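Local atomic coordinates of Alpha/beta hydrolase (Pseudomonas aeruginosa PAO1, PDB entry 4R1D), a protein that probably acts as a calcium-binding lipase effector (Tle4) of the H2 type VI secretion system, probably held in check by its partner Tli4. Residues 56-61 with 302-307. Residues are numbered along the deposited sequence; the frame is centred on the assembly and turned at random.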
ATOM      1  N   GLY A  56      -8.084  -5.828  -0.817  1.00 13.76           N
ATOM      2  CA  GLY A  56      -6.949  -6.368  -1.534  1.00 16.75           C
ATOM      3  C   GLY A  56      -5.931  -5.356  -1.999  1.00 14.31           C
ATOM      4  O   GLY A  56      -5.625  -4.370  -1.318  1.00 13.38           O
ATOM      5  N   ILE A  57      -5.397  -5.635  -3.183  1.00 19.44           N
ATOM      6  CA  ILE A  57      -4.281  -4.903  -3.765  1.00 19.55           C
ATOM      7  C   ILE A  57      -4.499  -3.383  -3.734  1.00 17.17           C
ATOM      8  O   ILE A  57      -5.453  -2.894  -4.315  1.00 16.89           O
ATOM      9  CB  ILE A  57      -4.060  -5.382  -5.223  1.00 16.11           C
ATOM     10  CG1 ILE A  57      -3.451  -6.793  -5.239  1.00 23.27           C
ATOM     11  CG2 ILE A  57      -3.187  -4.401  -6.000  1.00 19.80           C
ATOM     12  CD1 ILE A  57      -3.498  -7.464  -6.625  1.00 20.02           C
ATOM     13  N   MET A  58      -3.621  -2.650  -3.038  1.00 15.97           N
ATOM     14  CA  MET A  58      -3.691  -1.183  -3.017  1.00 14.38           C
ATOM     15  C   MET A  58      -5.067  -0.659  -2.576  1.00 15.50           C
ATOM     16  O   MET A  58      -5.442   0.464  -2.909  1.00 18.63           O
ATOM     17  CB  MET A  58      -3.368  -0.620  -4.419  1.00 17.73           C
ATOM     18  CG  MET A  58      -1.912  -0.790  -4.838  1.00 21.46           C
ATOM     19  SD  MET A  58      -1.538  -0.131  -6.502  1.00 23.26           S
ATOM     20  CE  MET A  58      -2.268  -1.417  -7.540  1.00 16.33           C
ATOM     21  N   GLY A  59      -5.803  -1.463  -1.817  1.00 14.67           N
ATOM     22  CA  GLY A  59      -7.225  -1.214  -1.618  1.00 13.23           C
ATOM     23  C   GLY A  59      -7.591  -0.344  -0.430  1.00 14.71           C
ATOM     24  O   GLY A  59      -8.745   0.082  -0.302  1.00 14.99           O
ATOM     25  N   THR A  60      -6.606  -0.064   0.419  1.00 14.72           N
ATOM     26  CA  THR A  60      -6.836   0.662   1.666  1.00 15.76           C
ATOM     27  C   THR A  60      -6.201   2.045   1.600  1.00 17.12           C
ATOM     28  O   THR A  60      -5.059   2.188   1.181  1.00 13.07           O
ATOM     29  CB  THR A  60      -6.268  -0.123   2.884  1.00 13.94           C
ATOM     30  OG1 THR A  60      -6.890  -1.421   2.962  1.00 12.78           O
ATOM     31  CG2 THR A  60      -6.486   0.636   4.215  1.00 13.62           C
ATOM     32  N   ASN A  61      -6.957   3.054   2.013  1.00 13.97           N
ATOM     33  CA  ASN A  61      -6.445   4.426   2.102  1.00 16.35           C
ATOM     34  C   ASN A  61      -5.330   4.548   3.120  1.00 16.16           C
ATOM     35  O   ASN A  61      -5.404   3.930   4.181  1.00 15.03           O
ATOM     36  CB  ASN A  61      -7.576   5.365   2.512  1.00 14.01           C
ATOM     37  CG  ASN A  61      -8.746   5.326   1.551  1.00 19.62           C
ATOM     38  OD1 ASN A  61      -8.563   5.268   0.333  1.00 19.03           O
ATOM     39  ND2 ASN A  61      -9.965   5.366   2.096  1.00 15.38           N
ATOM     40  N   ALA A 302      -5.779   1.061 -16.249  1.00 26.41           N
ATOM     41  CA  ALA A 302      -5.823   0.679 -14.837  1.00 21.86           C
ATOM     42  C   ALA A 302      -6.392   1.778 -13.932  1.00 21.06           C
ATOM     43  O   ALA A 302      -6.002   2.951 -14.033  1.00 21.39           O
ATOM     44  CB  ALA A 302      -4.444   0.255 -14.354  1.00 21.67           C
ATOM     45  N   GLN A 303      -7.305   1.392 -13.042  1.00 21.17           N
ATOM     46  CA  GLN A 303      -7.877   2.327 -12.075  1.00 20.57           C
ATOM     47  C   GLN A 303      -6.892   2.674 -10.976  1.00 19.80           C
ATOM     48  O   GLN A 303      -6.913   3.784 -10.434  1.00 20.24           O
ATOM     49  CB  GLN A 303      -9.103   1.727 -11.392  1.00 21.90           C
ATOM     50  CG  GLN A 303     -10.238   1.373 -12.289  1.00 27.68           C
ATOM     51  CD  GLN A 303     -11.472   1.085 -11.480  1.00 37.39           C
ATOM     52  OE1 GLN A 303     -11.891   1.908 -10.662  1.00 34.56           O
ATOM     53  NE2 GLN A 303     -12.043  -0.098 -11.668  1.00 34.00           N
ATOM     54  N   VAL A 304      -6.070   1.697 -10.597  1.00 19.46           N
ATOM     55  CA  VAL A 304      -5.122   1.900  -9.516  1.00 16.83           C
ATOM     56  C   VAL A 304      -3.731   1.529  -9.994  1.00 22.08           C
ATOM     57  O   VAL A 304      -3.519   0.425 -10.497  1.00 18.14           O
ATOM     58  CB  VAL A 304      -5.507   1.074  -8.296  1.00 18.65           C
ATOM     59  CG1 VAL A 304      -4.674   1.482  -7.115  1.00 28.43           C
ATOM     60  CG2 VAL A 304      -6.985   1.284  -7.992  1.00 24.16           C
ATOM     61  N   VAL A 305      -2.794   2.462  -9.849  1.00 17.56           N
ATOM     62  CA  VAL A 305      -1.474   2.313 -10.447  1.00 15.55           C
ATOM     63  C   VAL A 305      -0.376   2.803  -9.515  1.00 18.57           C
ATOM     64  O   VAL A 305      -0.629   3.627  -8.648  1.00 15.08           O
ATOM     65  CB  VAL A 305      -1.381   3.087 -11.783  1.00 15.22           C
ATOM     66  CG1 VAL A 305      -2.459   2.616 -12.756  1.00 20.42           C
ATOM     67  CG2 VAL A 305      -1.493   4.591 -11.549  1.00 17.80           C
ATOM     68  N   LEU A 306       0.842   2.296  -9.699  1.00 13.51           N
ATOM     69  CA  LEU A 306       1.999   2.817  -8.982  1.00 15.75           C
ATOM     70  C   LEU A 306       3.022   3.431  -9.938  1.00 16.53           C
ATOM     71  O   LEU A 306       4.154   3.708  -9.557  1.00 19.37           O
ATOM     72  CB  LEU A 306       2.651   1.725  -8.134  1.00 17.95           C
ATOM     73  CG  LEU A 306       1.782   1.175  -7.005  1.00 20.18           C
ATOM     74  CD1 LEU A 306       2.466   0.017  -6.293  1.00 20.51           C
ATOM     75  CD2 LEU A 306       1.485   2.300  -6.010  1.00 17.53           C
ATOM     76  N   GLY A 307       2.616   3.646 -11.183  1.00 18.50           N
ATOM     77  CA  GLY A 307       3.485   4.309 -12.136  1.00 18.91           C
ATOM     78  C   GLY A 307       3.154   3.982 -13.579  1.00 15.58           C
ATOM     79  O   GLY A 307       2.454   3.006 -13.862  1.00 19.63           O
TER
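G59 N donates to G56 O at 3.0 Å, closing a type II turn that carries M58 at its third position and aims it at V304 and L306. M58 is not a glycine, yet its backbone sits in the left-handed region (phi 55°). The contact itself is apolar. With chi2 fully extended at 180°, the M58 chain reaches straight across, then bends at chi3 (-76°), folding the methyl back over V304. Sulfur is lodged between two branched side chains: M58 SD lies 3.6 Å from V304 CG1, while L306 CG approaches the same M58 SD from the other flank, also at 3.6 Å. V304 does this with one branch, CG1, which runs alongside the methionine and reaches M58 CB at 3.7 Å as well as M58 CE at 3.8 Å. L306 instead presents its fork, both methyls lying near M58 SD. The methyl at the end of the bend, M58 CE, also rests 3.7 Å from V304 O. W72, from strand 70-72, ties the two sides together: its indole NE1 donates a hydrogen bond to M58 O, and V304 and L306 both touch it. Further along, N76 holds V305 O. The turn follows the first strand of the parallel sheet, 48-54, and I57 N donates a weak hydrogen bond to OG of S256, at the strand-to-helix turn where alpha/beta hydrolases usually place the nucleophile elbow; this is consistent with a turn bordering the active site. M58 thus packs that turn against the loop joining helices 289-296 and 310-317.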